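Local coordinates for protein sorbitol-6-phosphate dehydrogenase (Erwinia amylovora CFBP1430, PDB 5O3Z) that probably catalyses the oxidation of sorbitol 6-phosphate at its second carbon, as a member of the short-chain dehydrogenase/reductase family, at residues A[94-104]-A[152-160]. Numbering follows the deposited sequence.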
# COMPACT_ATOMS: atom_id res chain seq x y z
N GLY A 94 21.37 -3.19 -12.20
CA GLY A 94 20.20 -3.51 -13.02
C GLY A 94 19.63 -2.33 -13.77
O GLY A 94 19.54 -1.23 -13.21
N VAL A 95 19.24 -2.58 -15.03
CA VAL A 95 18.74 -1.54 -15.97
C VAL A 95 17.44 -2.01 -16.65
O VAL A 95 17.09 -3.20 -16.61
CB VAL A 95 19.81 -1.12 -17.04
CG1 VAL A 95 21.22 -1.17 -16.47
CG2 VAL A 95 19.76 -1.97 -18.31
N ALA A 96 16.74 -1.07 -17.29
CA ALA A 96 15.41 -1.31 -17.83
C ALA A 96 15.51 -1.71 -19.31
O ALA A 96 16.22 -1.05 -20.08
CB ALA A 96 14.54 -0.07 -17.66
N LYS A 97 14.83 -2.79 -19.68
CA LYS A 97 14.61 -3.14 -21.09
C LYS A 97 13.11 -3.26 -21.41
O LYS A 97 12.38 -4.05 -20.77
CB LYS A 97 15.33 -4.44 -21.49
CG LYS A 97 15.16 -4.78 -22.98
CD LYS A 97 15.52 -3.60 -23.91
CE LYS A 97 15.12 -3.82 -25.37
NZ LYS A 97 16.15 -4.59 -26.12
N ALA A 98 12.70 -2.49 -22.42
CA ALA A 98 11.32 -2.23 -22.72
C ALA A 98 10.89 -2.96 -23.98
O ALA A 98 11.59 -2.92 -24.99
CB ALA A 98 11.10 -0.74 -22.93
N ALA A 99 9.71 -3.59 -23.90
CA ALA A 99 9.03 -4.22 -25.03
C ALA A 99 7.68 -4.69 -24.49
O ALA A 99 7.63 -5.21 -23.35
CB ALA A 99 9.80 -5.44 -25.54
N PRO A 100 6.61 -4.56 -25.31
CA PRO A 100 5.29 -5.09 -24.83
C PRO A 100 5.40 -6.57 -24.59
O PRO A 100 6.26 -7.22 -25.18
CB PRO A 100 4.31 -4.77 -25.98
CG PRO A 100 5.17 -4.48 -27.16
CD PRO A 100 6.50 -3.95 -26.65
N ILE A 101 4.59 -7.08 -23.66
CA ILE A 101 4.63 -8.50 -23.26
C ILE A 101 4.63 -9.45 -24.49
O ILE A 101 5.36 -10.46 -24.51
CB ILE A 101 3.49 -8.85 -22.25
CG1 ILE A 101 3.58 -10.31 -21.80
CG2 ILE A 101 2.11 -8.64 -22.86
CD1 ILE A 101 4.85 -10.72 -21.07
N THR A 102 3.87 -9.09 -25.54
CA THR A 102 3.73 -9.95 -26.73
C THR A 102 5.04 -10.08 -27.58
O THR A 102 5.10 -10.92 -28.46
CB THR A 102 2.52 -9.51 -27.62
OG1 THR A 102 2.58 -8.10 -27.84
CG2 THR A 102 1.16 -9.85 -26.93
N GLN A 103 6.06 -9.26 -27.31
CA GLN A 103 7.40 -9.34 -27.93
C GLN A 103 8.55 -9.43 -26.90
O GLN A 103 9.73 -9.29 -27.29
CB GLN A 103 7.68 -8.11 -28.81
CG GLN A 103 6.62 -7.76 -29.84
CD GLN A 103 6.65 -6.28 -30.29
OE1 GLN A 103 7.64 -5.53 -30.08
NE2 GLN A 103 5.57 -5.85 -30.92
N PHE A 104 8.25 -9.68 -25.62
CA PHE A 104 9.25 -9.50 -24.55
C PHE A 104 9.95 -10.81 -24.47
O PHE A 104 9.30 -11.83 -24.44
CB PHE A 104 8.61 -9.12 -23.19
CG PHE A 104 9.60 -8.56 -22.19
CD1 PHE A 104 10.61 -9.36 -21.66
CD2 PHE A 104 9.53 -7.23 -21.78
CE1 PHE A 104 11.53 -8.85 -20.77
CE2 PHE A 104 10.46 -6.73 -20.89
CZ PHE A 104 11.45 -7.53 -20.40
N SER A 152 5.18 -1.24 -14.64
CA SER A 152 5.60 -0.37 -15.76
C SER A 152 5.16 -1.02 -17.03
O SER A 152 5.33 -2.22 -17.23
CB SER A 152 7.12 -0.15 -15.72
OG SER A 152 7.51 0.65 -16.84
N LYS A 153 4.46 -0.24 -17.83
CA LYS A 153 4.00 -0.64 -19.13
C LYS A 153 5.23 -0.94 -19.97
O LYS A 153 6.18 -0.19 -19.87
CB LYS A 153 3.19 0.50 -19.75
CG LYS A 153 2.50 0.16 -21.05
CD LYS A 153 1.52 1.22 -21.46
CE LYS A 153 0.66 0.68 -22.56
NZ LYS A 153 -0.20 1.73 -23.20
N HIS A 154 5.25 -2.06 -20.68
CA HIS A 154 6.41 -2.50 -21.52
C HIS A 154 7.70 -2.83 -20.76
O HIS A 154 8.74 -2.99 -21.33
CB HIS A 154 6.68 -1.50 -22.67
CG HIS A 154 5.49 -1.28 -23.55
ND1 HIS A 154 5.44 -0.32 -24.55
CD2 HIS A 154 4.28 -1.91 -23.60
CE1 HIS A 154 4.27 -0.37 -25.17
NE2 HIS A 154 3.56 -1.34 -24.62
N ASN A 155 7.61 -2.99 -19.45
CA ASN A 155 8.76 -3.20 -18.65
C ASN A 155 8.54 -4.27 -17.65
O ASN A 155 9.02 -4.17 -16.53
CB ASN A 155 9.12 -1.87 -17.98
CG ASN A 155 9.90 -0.97 -18.91
OD1 ASN A 155 11.09 -1.21 -19.13
ND2 ASN A 155 9.23 0.03 -19.50
N SER A 156 7.86 -5.33 -18.08
CA SER A 156 7.53 -6.46 -17.22
C SER A 156 8.70 -7.08 -16.47
O SER A 156 8.57 -7.40 -15.28
CB SER A 156 6.72 -7.52 -18.01
OG SER A 156 7.52 -8.22 -18.95
N GLY A 157 9.84 -7.27 -17.16
CA GLY A 157 10.99 -7.89 -16.56
C GLY A 157 11.56 -7.07 -15.43
O GLY A 157 11.86 -7.57 -14.33
N TYR A 158 11.65 -5.79 -15.72
CA TYR A 158 12.07 -4.80 -14.75
C TYR A 158 11.11 -4.69 -13.53
O TYR A 158 11.56 -4.78 -12.43
CB TYR A 158 12.32 -3.46 -15.46
CG TYR A 158 13.13 -2.44 -14.64
CD1 TYR A 158 14.47 -2.67 -14.33
CD2 TYR A 158 12.54 -1.24 -14.19
CE1 TYR A 158 15.23 -1.74 -13.62
CE2 TYR A 158 13.28 -0.29 -13.45
CZ TYR A 158 14.64 -0.55 -13.19
OH TYR A 158 15.41 0.33 -12.45
N SER A 159 9.80 -4.57 -13.72
CA SER A 159 8.88 -4.50 -12.58
C SER A 159 8.82 -5.76 -11.72
O SER A 159 8.83 -5.70 -10.51
CB SER A 159 7.48 -4.11 -13.02
OG SER A 159 7.44 -2.71 -13.33
N ALA A 160 8.77 -6.91 -12.37
CA ALA A 160 8.79 -8.17 -11.69
C ALA A 160 10.00 -8.26 -10.71
O ALA A 160 9.88 -8.63 -9.53
CB ALA A 160 8.82 -9.30 -12.73
O HOH W 1 11.90 -4.93 -18.48
O HOH W 2 6.38 -5.76 -20.67
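The loop from Gly94 to Phe104, which follows strand 88-91, packs on the type II turn Ser152-Asn155 and the first turn of helix 156-176 that follows it, joined by one direct backbone hydrogen bond, two waters and ring packing. Ala99 N donates to His154 O (2.8 Å), on a lone pair in the carbonyl plane, and Ala98 CA adds a CA-H...O contact to the same oxygen. Water 1 links Lys97 O to Tyr158 N, and water 2 links Ala99 O to Ser156 N, so two amides of the first helical turn are satisfied through solvent. Ala96 CB sits over the centre of the Tyr158 ring, 4.1 Å from its centroid; at the other end Pro100 CD does the same to the His154 imidazole, whose opposite face carries Lys153 CG. In Phe104 the anti chi1 (-164°) carries the ring toward the helix start: Ser156 OG lies over one face, 3.6 Å from CD2, and CZ meets Gly157 N (3.6 Å). Asp175 of the second subunit accepts from both Ile101 N and His154 N, tying the two segments together. Tyr158 is the tyrosine of the YxxxK sequence of the SDR Rossmann fold, typically the catalytic residue in this family.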